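Local coordinates for protein Gp6 (Enterobacteria phage HK97, PDB 3JVO) that forms a thirteen-membered ring with an open central channel for viral DNA ejection, binding the portal protein and the head completion protein gp7 in the head-tail connector, at residues Asp54-Val66 against Glu84-Arg96. Sequence-based numbering, arbitrary orientation.
Sequences DIPAAVKGAVLLV and ENAAAERMMFIHR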
loop_
_atom_site.group_PDB
_atom_site.type_symbol
_atom_site.label_atom_id
_atom_site.label_comp_id
_atom_site.label_asym_id
_atom_site.label_seq_id
_atom_site.Cartn_x
_atom_site.Cartn_y
_atom_site.Cartn_z
ATOM N N ASP G 54 29.999 -43.538 5.152
ATOM C CA ASP G 54 28.970 -43.482 6.200
ATOM C C ASP G 54 27.952 -42.339 6.019
ATOM O O ASP G 54 26.840 -42.412 6.537
ATOM C CB ASP G 54 29.616 -43.366 7.580
ATOM C CG ASP G 54 30.391 -44.613 7.983
ATOM O OD1 ASP G 54 30.150 -45.698 7.397
ATOM O OD2 ASP G 54 31.242 -44.494 8.899
ATOM N N ILE G 55 28.325 -41.285 5.299
ATOM C CA ILE G 55 27.464 -40.094 5.216
ATOM C C ILE G 55 26.176 -40.364 4.423
ATOM O O ILE G 55 26.236 -40.780 3.266
ATOM C CB ILE G 55 28.206 -38.837 4.635
ATOM C CG1 ILE G 55 29.624 -38.679 5.230
ATOM C CG2 ILE G 55 27.373 -37.577 4.851
ATOM C CD1 ILE G 55 29.673 -38.548 6.739
ATOM N N PRO G 56 25.008 -40.139 5.049
ATOM C CA PRO G 56 23.742 -40.367 4.360
ATOM C C PRO G 56 23.494 -39.419 3.188
ATOM O O PRO G 56 23.980 -38.275 3.179
ATOM C CB PRO G 56 22.693 -40.097 5.446
ATOM C CG PRO G 56 23.421 -40.181 6.738
ATOM C CD PRO G 56 24.804 -39.702 6.442
ATOM N N ALA G 57 22.697 -39.892 2.236
ATOM C CA ALA G 57 22.330 -39.114 1.074
ATOM C C ALA G 57 21.668 -37.772 1.443
ATOM O O ALA G 57 21.983 -36.759 0.832
ATOM C CB ALA G 57 21.443 -39.935 0.141
ATOM N N ALA G 58 20.771 -37.746 2.438
ATOM C CA ALA G 58 20.091 -36.483 2.774
ATOM C C ALA G 58 21.114 -35.444 3.261
ATOM O O ALA G 58 20.988 -34.246 2.954
ATOM C CB ALA G 58 18.991 -36.695 3.822
ATOM N N VAL G 59 22.109 -35.898 4.028
ATOM C CA VAL G 59 23.163 -35.003 4.515
ATOM C C VAL G 59 24.010 -34.519 3.328
ATOM O O VAL G 59 24.374 -33.349 3.246
ATOM C CB VAL G 59 24.009 -35.668 5.660
ATOM C CG1 VAL G 59 25.183 -34.794 6.102
ATOM C CG2 VAL G 59 23.112 -35.965 6.863
ATOM N N LYS G 60 24.288 -35.393 2.373
ATOM C CA LYS G 60 24.975 -34.955 1.181
ATOM C C LYS G 60 24.177 -33.828 0.472
ATOM O O LYS G 60 24.743 -32.824 0.036
ATOM C CB LYS G 60 25.254 -36.148 0.278
ATOM C CG LYS G 60 26.407 -37.036 0.786
ATOM C CD LYS G 60 26.520 -38.370 0.046
ATOM C CE LYS G 60 26.760 -38.178 -1.452
ATOM N NZ LYS G 60 27.092 -39.483 -2.178
ATOM N N GLY G 61 22.856 -33.986 0.411
ATOM C CA GLY G 61 21.966 -32.970 -0.126
ATOM C C GLY G 61 22.090 -31.639 0.586
ATOM O O GLY G 61 22.150 -30.595 -0.071
ATOM N N ALA G 62 22.124 -31.665 1.919
ATOM C CA ALA G 62 22.329 -30.432 2.682
ATOM C C ALA G 62 23.689 -29.757 2.416
ATOM O O ALA G 62 23.762 -28.538 2.289
ATOM C CB ALA G 62 22.117 -30.664 4.207
ATOM N N VAL G 63 24.761 -30.538 2.345
ATOM C CA VAL G 63 26.087 -29.979 2.096
ATOM C C VAL G 63 26.100 -29.242 0.742
ATOM O O VAL G 63 26.649 -28.153 0.615
ATOM C CB VAL G 63 27.175 -31.090 2.117
ATOM C CG1 VAL G 63 28.527 -30.553 1.592
ATOM C CG2 VAL G 63 27.339 -31.688 3.535
ATOM N N LEU G 64 25.487 -29.853 -0.264
ATOM C CA LEU G 64 25.383 -29.228 -1.581
ATOM C C LEU G 64 24.663 -27.887 -1.494
ATOM O O LEU G 64 25.069 -26.926 -2.143
ATOM C CB LEU G 64 24.660 -30.138 -2.563
ATOM C CG LEU G 64 25.425 -31.335 -3.136
ATOM C CD1 LEU G 64 24.458 -32.136 -4.038
ATOM C CD2 LEU G 64 26.669 -30.922 -3.947
ATOM N N LEU G 65 23.612 -27.804 -0.670
ATOM C CA LEU G 65 22.846 -26.554 -0.577
ATOM C C LEU G 65 23.633 -25.469 0.159
ATOM O O LEU G 65 23.637 -24.285 -0.226
ATOM C CB LEU G 65 21.506 -26.796 0.107
ATOM C CG LEU G 65 20.463 -27.646 -0.647
ATOM C CD1 LEU G 65 19.418 -28.109 0.332
ATOM C CD2 LEU G 65 19.835 -26.793 -1.751
ATOM N N VAL G 66 24.307 -25.876 1.217
ATOM C CA VAL G 66 25.098 -24.939 2.010
ATOM C C VAL G 66 26.281 -24.449 1.155
ATOM O O VAL G 66 26.599 -23.271 1.158
ATOM C CB VAL G 66 25.534 -25.576 3.366
ATOM C CG1 VAL G 66 26.510 -24.640 4.143
ATOM C CG2 VAL G 66 24.309 -25.849 4.204
ATOM N N GLU G 84 15.625 -18.008 3.821
ATOM C CA GLU G 84 16.076 -19.354 4.099
ATOM C C GLU G 84 15.353 -20.340 3.180
ATOM O O GLU G 84 14.155 -20.226 2.968
ATOM C CB GLU G 84 15.896 -19.704 5.577
ATOM C CG GLU G 84 15.910 -21.212 5.850
ATOM C CD GLU G 84 16.631 -21.578 7.133
ATOM O OE1 GLU G 84 16.033 -21.436 8.231
ATOM O OE2 GLU G 84 17.796 -22.028 7.035
ATOM N N ASN G 85 16.111 -21.257 2.586
ATOM C CA ASN G 85 15.523 -22.406 1.900
ATOM C C ASN G 85 15.442 -23.546 2.925
ATOM O O ASN G 85 16.460 -24.036 3.403
ATOM C CB ASN G 85 16.365 -22.782 0.667
ATOM C CG ASN G 85 15.993 -24.134 0.071
ATOM O OD1 ASN G 85 15.121 -24.825 0.566
ATOM N ND2 ASN G 85 16.669 -24.512 -0.992
ATOM N N ALA G 86 14.217 -23.942 3.261
ATOM C CA ALA G 86 13.910 -24.922 4.319
ATOM C C ALA G 86 14.528 -26.295 4.098
ATOM O O ALA G 86 14.788 -27.015 5.060
ATOM C CB ALA G 86 12.399 -25.063 4.477
ATOM N N ALA G 87 14.761 -26.657 2.839
ATOM C CA ALA G 87 15.295 -27.977 2.494
ATOM C C ALA G 87 16.618 -28.315 3.202
ATOM O O ALA G 87 16.837 -29.463 3.563
ATOM C CB ALA G 87 15.450 -28.122 0.984
ATOM N N ALA G 88 17.486 -27.319 3.409
ATOM C CA ALA G 88 18.797 -27.571 4.021
ATOM C C ALA G 88 18.695 -28.071 5.460
ATOM O O ALA G 88 19.238 -29.131 5.755
ATOM C CB ALA G 88 19.712 -26.333 3.935
ATOM N N GLU G 89 18.009 -27.324 6.339
ATOM C CA GLU G 89 17.802 -27.776 7.731
ATOM C C GLU G 89 16.984 -29.064 7.825
ATOM O O GLU G 89 17.290 -29.918 8.642
ATOM C CB GLU G 89 17.221 -26.671 8.648
ATOM C CG GLU G 89 15.929 -25.987 8.139
ATOM C CD GLU G 89 14.644 -26.394 8.909
ATOM O OE1 GLU G 89 14.676 -27.409 9.668
ATOM O OE2 GLU G 89 13.601 -25.691 8.738
ATOM N N ARG G 90 15.963 -29.202 6.981
ATOM C CA ARG G 90 15.142 -30.418 6.963
ATOM C C ARG G 90 15.947 -31.658 6.571
ATOM O O ARG G 90 15.847 -32.685 7.225
ATOM C CB ARG G 90 13.886 -30.238 6.085
ATOM C CG ARG G 90 12.854 -29.360 6.789
ATOM C CD ARG G 90 11.721 -28.874 5.905
ATOM N NE ARG G 90 10.942 -27.866 6.636
ATOM C CZ ARG G 90 9.942 -27.136 6.137
ATOM N NH1 ARG G 90 9.539 -27.278 4.876
ATOM N NH2 ARG G 90 9.341 -26.247 6.911
HETATM N N MSE G 91 16.779 -31.540 5.543
HETATM C CA MSE G 91 17.677 -32.630 5.159
HETATM C C MSE G 91 18.580 -33.039 6.327
HETATM O O MSE G 91 18.853 -34.209 6.508
HETATM C CB MSE G 91 18.571 -32.215 3.988
HETATM C CG MSE G 91 17.855 -31.967 2.662
HETATM SE SE MSE G 91 17.466 -33.648 1.805
HETATM C CE MSE G 91 17.782 -32.927 0.068
HETATM N N MSE G 92 19.042 -32.063 7.105
HETATM C CA MSE G 92 19.952 -32.317 8.240
HETATM C C MSE G 92 19.232 -32.857 9.486
HETATM O O MSE G 92 19.772 -33.683 10.224
HETATM C CB MSE G 92 20.693 -31.032 8.605
HETATM C CG MSE G 92 21.976 -30.759 7.833
HETATM SE SE MSE G 92 22.781 -29.091 8.476
HETATM C CE MSE G 92 21.600 -27.735 7.773
ATOM N N PHE G 93 18.011 -32.384 9.714
ATOM C CA PHE G 93 17.273 -32.657 10.952
ATOM C C PHE G 93 17.033 -34.150 11.125
ATOM O O PHE G 93 17.155 -34.682 12.220
ATOM C CB PHE G 93 15.951 -31.870 10.943
ATOM C CG PHE G 93 15.026 -32.179 12.102
ATOM C CD1 PHE G 93 15.090 -31.439 13.283
ATOM C CD2 PHE G 93 14.059 -33.186 11.994
ATOM C CE1 PHE G 93 14.219 -31.721 14.345
ATOM C CE2 PHE G 93 13.195 -33.468 13.045
ATOM C CZ PHE G 93 13.275 -32.737 14.221
ATOM N N ILE G 94 16.713 -34.817 10.019
ATOM C CA ILE G 94 16.393 -36.248 10.030
ATOM C C ILE G 94 17.629 -37.146 10.259
ATOM O O ILE G 94 17.501 -38.359 10.415
ATOM C CB ILE G 94 15.567 -36.661 8.775
ATOM C CG1 ILE G 94 16.189 -36.111 7.501
ATOM C CG2 ILE G 94 14.142 -36.155 8.875
ATOM C CD1 ILE G 94 16.904 -37.124 6.704
ATOM N N HIS G 95 18.814 -36.535 10.305
ATOM C CA HIS G 95 20.055 -37.250 10.644
ATOM C C HIS G 95 20.814 -36.608 11.810
ATOM O O HIS G 95 22.015 -36.837 12.011
ATOM C CB HIS G 95 20.947 -37.409 9.413
ATOM C CG HIS G 95 20.478 -38.473 8.473
ATOM N ND1 HIS G 95 20.000 -38.194 7.210
ATOM C CD2 HIS G 95 20.394 -39.815 8.620
ATOM C CE1 HIS G 95 19.651 -39.321 6.616
ATOM N NE2 HIS G 95 19.879 -40.320 7.452
ATOM N N ARG G 96 20.085 -35.818 12.587
ATOM C CA ARG G 96 20.641 -35.143 13.748
ATOM C C ARG G 96 20.766 -36.114 14.926
ATOM O O ARG G 96 19.820 -36.840 15.252
ATOM C CB ARG G 96 19.771 -33.931 14.116
ATOM C CG ARG G 96 20.108 -33.264 15.435
ATOM C CD ARG G 96 21.310 -32.340 15.327
ATOM N NE ARG G 96 21.690 -31.805 16.636
ATOM C CZ ARG G 96 21.185 -30.694 17.169
ATOM N NH1 ARG G 96 20.276 -29.975 16.513
ATOM N NH2 ARG G 96 21.590 -30.298 18.370
#
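M91, a selenomethionine, lies against A58, G61 and A62 where the 57-66 part of helix 57-72 packs nearly antiparallel (152°) against helix 87-93, the axes of these short segments 8.0 Å apart at closest approach. Its CB sits 3.3 Å from A58 O and also meets the methyl of A62. The modelled chain bends at chi2 and chi3; CG, its place less certain, and SE stay near A58 O, SE also 4.0 Å from A58 CB. The terminal CE then reaches the backbone of G61, near its CA. Small residues allow this closeness: A62 CB rests 3.6 Å from M92 CG and equally near A88 O, and the CA atoms of A62 and A88 are 4.7 Å apart. Further along helix 57-72, L65 CD1 lies over the first turn of the other helix, touching A87 and A88. That turn is capped by N85, whose OD1 accepts from A87 N from above the carbonyl plane and also bonds Q77 of a third subunit. At the other end P56 CB lies over one face of the H95 ring, in a CH-pi contact 3.5 Å from the centroid; A58 CB meets the ring edge, and V59 CG2 approaches obliquely. On the flank, V59 and M92 also touch helix 26-44, while D38 of a second subunit accepts from A58 N. Between the two segments the contact is thus almost wholly apolar, a buried helix pair held by close shape fit, while the hydrogen bonds of A58 and N85 link it to neighbouring subunits of the ring.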